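Local atomic coordinates of beta-lactamase (PDB entry 4EWF), a protein that probably hydrolyses the lactam amide of beta-lactams to substituted beta-amino acids, as a class A beta-lactamase. Residues Ala51-Tyr63 and Thr109-Ile122. Sequence-based numbering, arbitrary orientation.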
# COMPACT_ATOMS: atom_id res chain seq x y z
N ALA A 51 1.64 -8.15 4.03
CA ALA A 51 0.89 -7.56 5.14
C ALA A 51 -0.30 -6.78 4.55
O ALA A 51 -0.90 -7.20 3.55
CB ALA A 51 1.79 -6.63 5.97
N SER A 52 -0.61 -5.63 5.12
CA SER A 52 -1.77 -4.87 4.68
C SER A 52 -1.68 -4.19 3.30
O SER A 52 -2.66 -3.60 2.87
CB SER A 52 -2.12 -3.82 5.73
OG SER A 52 -2.64 -4.46 6.88
N THR A 53 -0.53 -4.24 2.62
CA THR A 53 -0.44 -3.55 1.34
C THR A 53 -1.37 -4.20 0.33
O THR A 53 -1.80 -3.56 -0.63
CB THR A 53 0.99 -3.52 0.76
OG1 THR A 53 1.43 -4.85 0.47
CG2 THR A 53 1.95 -2.85 1.73
N VAL A 54 -1.72 -5.45 0.57
CA VAL A 54 -2.60 -6.18 -0.35
C VAL A 54 -4.03 -5.61 -0.36
O VAL A 54 -4.86 -5.98 -1.19
CB VAL A 54 -2.59 -7.71 -0.04
CG1 VAL A 54 -3.35 -8.00 1.25
CG2 VAL A 54 -3.14 -8.52 -1.24
N LYS A 55 -4.30 -4.68 0.54
CA LYS A 55 -5.59 -4.02 0.51
C LYS A 55 -5.74 -3.09 -0.70
O LYS A 55 -6.84 -2.66 -1.03
CB LYS A 55 -5.84 -3.29 1.84
CG LYS A 55 -5.87 -4.29 2.99
CD LYS A 55 -5.96 -3.62 4.38
CE LYS A 55 -5.88 -4.70 5.46
NZ LYS A 55 -6.07 -4.12 6.83
N ILE A 56 -4.63 -2.83 -1.40
CA ILE A 56 -4.70 -2.02 -2.61
C ILE A 56 -5.42 -2.76 -3.73
O ILE A 56 -6.44 -2.29 -4.22
CB ILE A 56 -3.30 -1.55 -3.07
CG1 ILE A 56 -2.75 -0.47 -2.12
CG2 ILE A 56 -3.35 -1.02 -4.52
CD1 ILE A 56 -1.27 -0.13 -2.38
N PRO A 57 -4.90 -3.92 -4.15
CA PRO A 57 -5.64 -4.63 -5.19
C PRO A 57 -7.05 -5.03 -4.75
O PRO A 57 -7.91 -5.16 -5.60
CB PRO A 57 -4.77 -5.87 -5.47
CG PRO A 57 -3.89 -6.00 -4.29
CD PRO A 57 -3.64 -4.60 -3.79
N LEU A 58 -7.27 -5.24 -3.45
CA LEU A 58 -8.63 -5.52 -2.96
C LEU A 58 -9.56 -4.33 -3.27
O LEU A 58 -10.67 -4.50 -3.78
CB LEU A 58 -8.62 -5.81 -1.45
CG LEU A 58 -9.99 -5.87 -0.75
CD1 LEU A 58 -10.89 -6.97 -1.32
CD2 LEU A 58 -9.81 -6.04 0.76
N MSE A 59 -9.09 -3.13 -2.95
CA MSE A 59 -9.85 -1.92 -3.27
C MSE A 59 -10.15 -1.85 -4.77
O MSE A 59 -11.25 -1.50 -5.18
CB MSE A 59 -9.09 -0.68 -2.83
CG MSE A 59 -9.77 0.64 -3.22
SE MSE A 59 -8.73 2.18 -2.59
CE MSE A 59 -7.06 1.88 -3.47
N ILE A 60 -9.15 -2.17 -5.59
CA ILE A 60 -9.35 -2.12 -7.03
C ILE A 60 -10.46 -3.08 -7.43
O ILE A 60 -11.31 -2.75 -8.27
CB ILE A 60 -8.03 -2.40 -7.80
CG1 ILE A 60 -7.01 -1.30 -7.49
CG2 ILE A 60 -8.31 -2.47 -9.30
CD1 ILE A 60 -5.55 -1.60 -7.97
N ALA A 61 -10.47 -4.27 -6.83
CA ALA A 61 -11.51 -5.25 -7.17
C ALA A 61 -12.89 -4.68 -6.83
O ALA A 61 -13.85 -4.87 -7.58
CB ALA A 61 -11.28 -6.56 -6.44
N VAL A 62 -12.97 -4.00 -5.70
CA VAL A 62 -14.22 -3.37 -5.29
C VAL A 62 -14.70 -2.33 -6.31
O VAL A 62 -15.85 -2.38 -6.77
CB VAL A 62 -14.10 -2.74 -3.89
CG1 VAL A 62 -15.34 -1.92 -3.58
CG2 VAL A 62 -13.87 -3.82 -2.84
N TYR A 63 -13.84 -1.39 -6.68
CA TYR A 63 -14.26 -0.36 -7.63
C TYR A 63 -14.59 -0.91 -9.01
O TYR A 63 -15.45 -0.37 -9.71
CB TYR A 63 -13.25 0.80 -7.71
CG TYR A 63 -13.35 1.73 -6.51
CD1 TYR A 63 -14.10 2.91 -6.59
CD2 TYR A 63 -12.75 1.41 -5.30
CE1 TYR A 63 -14.21 3.76 -5.50
CE2 TYR A 63 -12.86 2.25 -4.20
CZ TYR A 63 -13.60 3.43 -4.31
OH TYR A 63 -13.72 4.26 -3.21
N THR A 109 -10.78 0.32 5.60
CA THR A 109 -9.76 -0.59 5.08
C THR A 109 -8.43 0.15 4.75
O THR A 109 -7.35 -0.28 5.14
CB THR A 109 -10.28 -1.36 3.85
OG1 THR A 109 -11.29 -2.30 4.26
CG2 THR A 109 -9.15 -2.14 3.16
N ILE A 110 -8.55 1.27 4.05
CA ILE A 110 -7.39 2.01 3.55
C ILE A 110 -6.78 2.96 4.60
O ILE A 110 -5.56 2.97 4.79
CB ILE A 110 -7.76 2.80 2.26
CG1 ILE A 110 -8.18 1.84 1.16
CG2 ILE A 110 -6.60 3.66 1.80
CD1 ILE A 110 -7.12 0.77 0.80
N SER A 111 -7.61 3.76 5.25
CA SER A 111 -7.13 4.82 6.14
C SER A 111 -6.40 4.30 7.38
O SER A 111 -5.35 4.83 7.77
CB SER A 111 -8.27 5.75 6.57
OG SER A 111 -9.21 5.05 7.37
N ILE A 112 -6.98 3.28 8.01
CA ILE A 112 -6.42 2.76 9.25
C ILE A 112 -6.20 1.24 9.21
O ILE A 112 -5.92 0.62 10.24
CB ILE A 112 -7.31 3.10 10.47
CG1 ILE A 112 -8.64 2.35 10.40
CG2 ILE A 112 -7.57 4.59 10.55
CD1 ILE A 112 -9.35 2.27 11.75
N SER A 113 -6.35 0.64 8.03
CA SER A 113 -6.09 -0.79 7.87
C SER A 113 -7.03 -1.68 8.70
O SER A 113 -6.61 -2.65 9.34
CB SER A 113 -4.62 -1.10 8.19
OG SER A 113 -4.18 -2.17 7.38
N ASP A 114 -8.31 -1.35 8.67
CA ASP A 114 -9.28 -2.09 9.47
C ASP A 114 -9.47 -3.51 8.92
O ASP A 114 -9.99 -3.71 7.82
CB ASP A 114 -10.61 -1.33 9.51
CG ASP A 114 -11.54 -1.87 10.57
OD1 ASP A 114 -11.99 -1.08 11.43
OD2 ASP A 114 -11.81 -3.08 10.52
N ASN A 115 -9.05 -4.49 9.71
CA ASN A 115 -9.04 -5.89 9.33
C ASN A 115 -10.46 -6.47 9.18
O ASN A 115 -10.70 -7.29 8.31
CB ASN A 115 -8.24 -6.74 10.32
CG ASN A 115 -6.71 -6.62 10.12
OD1 ASN A 115 -6.25 -6.10 9.11
ND2 ASN A 115 -5.94 -7.13 11.08
N THR A 116 -11.39 -6.03 10.03
CA THR A 116 -12.79 -6.45 9.89
C THR A 116 -13.38 -5.95 8.56
O THR A 116 -13.98 -6.71 7.80
CB THR A 116 -13.65 -5.94 11.06
OG1 THR A 116 -13.19 -6.51 12.30
CG2 THR A 116 -15.10 -6.33 10.85
N ALA A 117 -13.19 -4.66 8.29
CA ALA A 117 -13.69 -4.07 7.04
C ALA A 117 -13.09 -4.79 5.84
O ALA A 117 -13.77 -5.05 4.84
CB ALA A 117 -13.33 -2.60 6.99
N THR A 118 -11.80 -5.12 5.95
CA THR A 118 -11.09 -5.83 4.89
C THR A 118 -11.73 -7.18 4.61
O THR A 118 -12.02 -7.50 3.45
CB THR A 118 -9.61 -6.02 5.24
OG1 THR A 118 -8.98 -4.74 5.38
CG2 THR A 118 -8.89 -6.81 4.14
N ASN A 119 -11.92 -7.98 5.66
CA ASN A 119 -12.52 -9.30 5.51
C ASN A 119 -13.97 -9.28 5.01
O ASN A 119 -14.41 -10.20 4.33
CB ASN A 119 -12.39 -10.12 6.80
CG ASN A 119 -10.94 -10.44 7.14
OD1 ASN A 119 -10.05 -10.23 6.32
ND2 ASN A 119 -10.70 -10.96 8.34
N LEU A 120 -14.70 -8.22 5.35
CA LEU A 120 -16.04 -8.01 4.82
C LEU A 120 -16.01 -7.75 3.30
O LEU A 120 -16.84 -8.29 2.56
CB LEU A 120 -16.73 -6.86 5.56
CG LEU A 120 -17.22 -7.17 6.98
CD1 LEU A 120 -17.68 -5.88 7.69
CD2 LEU A 120 -18.36 -8.20 6.97
N LEU A 121 -15.07 -6.93 2.84
CA LEU A 121 -14.88 -6.67 1.41
C LEU A 121 -14.43 -7.94 0.66
O LEU A 121 -14.83 -8.18 -0.47
CB LEU A 121 -13.86 -5.55 1.20
CG LEU A 121 -14.26 -4.17 1.73
CD1 LEU A 121 -13.12 -3.17 1.53
CD2 LEU A 121 -15.51 -3.68 1.03
N ILE A 122 -13.56 -8.72 1.29
CA ILE A 122 -13.13 -9.99 0.72
C ILE A 122 -14.33 -10.92 0.55
O ILE A 122 -14.46 -11.60 -0.48
CB ILE A 122 -12.04 -10.66 1.57
CG1 ILE A 122 -10.77 -9.80 1.53
CG2 ILE A 122 -11.75 -12.08 1.08
CD1 ILE A 122 -9.62 -10.42 2.31
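K55 reaches S113 and N115 with a chain that is extended beyond CG, and its stem runs as a knob into a hole lined by T109, I110, N115 and T118. T109 CG2 packs against K55 CB and CD, 3.7 Å from each, whereas T118 crosses the stem at about a right angle. At the tip, K55 NZ donates to S113 OG at 2.8 Å and to N115 OD1 at 3.0 Å; the amide oxygen receives it in the carbonyl plane, with a C=O...N angle of 157°. S52 OG lies 2.8 Å from S113 OG, though the S52 proton could instead serve another acceptor, such as the sulfate nearby. S52 and K55 fit an SxxK pattern with S113 as the second hydroxyl, consistent with a class A active site; K216 also bonds S113 OG, and the sulfate, probably from the crystallisation liquor, is hydrogen-bonded to S52 OG and may mark the pocket. One turn beyond K55, L58 places CD2 3.6 Å from T118 CG2 and meets I122 CG1 crosswise. Selenomethionine M59, extended through chi1 and chi2 (179°), carries SE to 3.8 Å from I110 CG1. The axes of 55-63 and 115-122 cross at 46°; helix 102-111 packs on L121, M188 of helix 182-192 covers M59, and strand 212-220 borders S52 and K55 through K216.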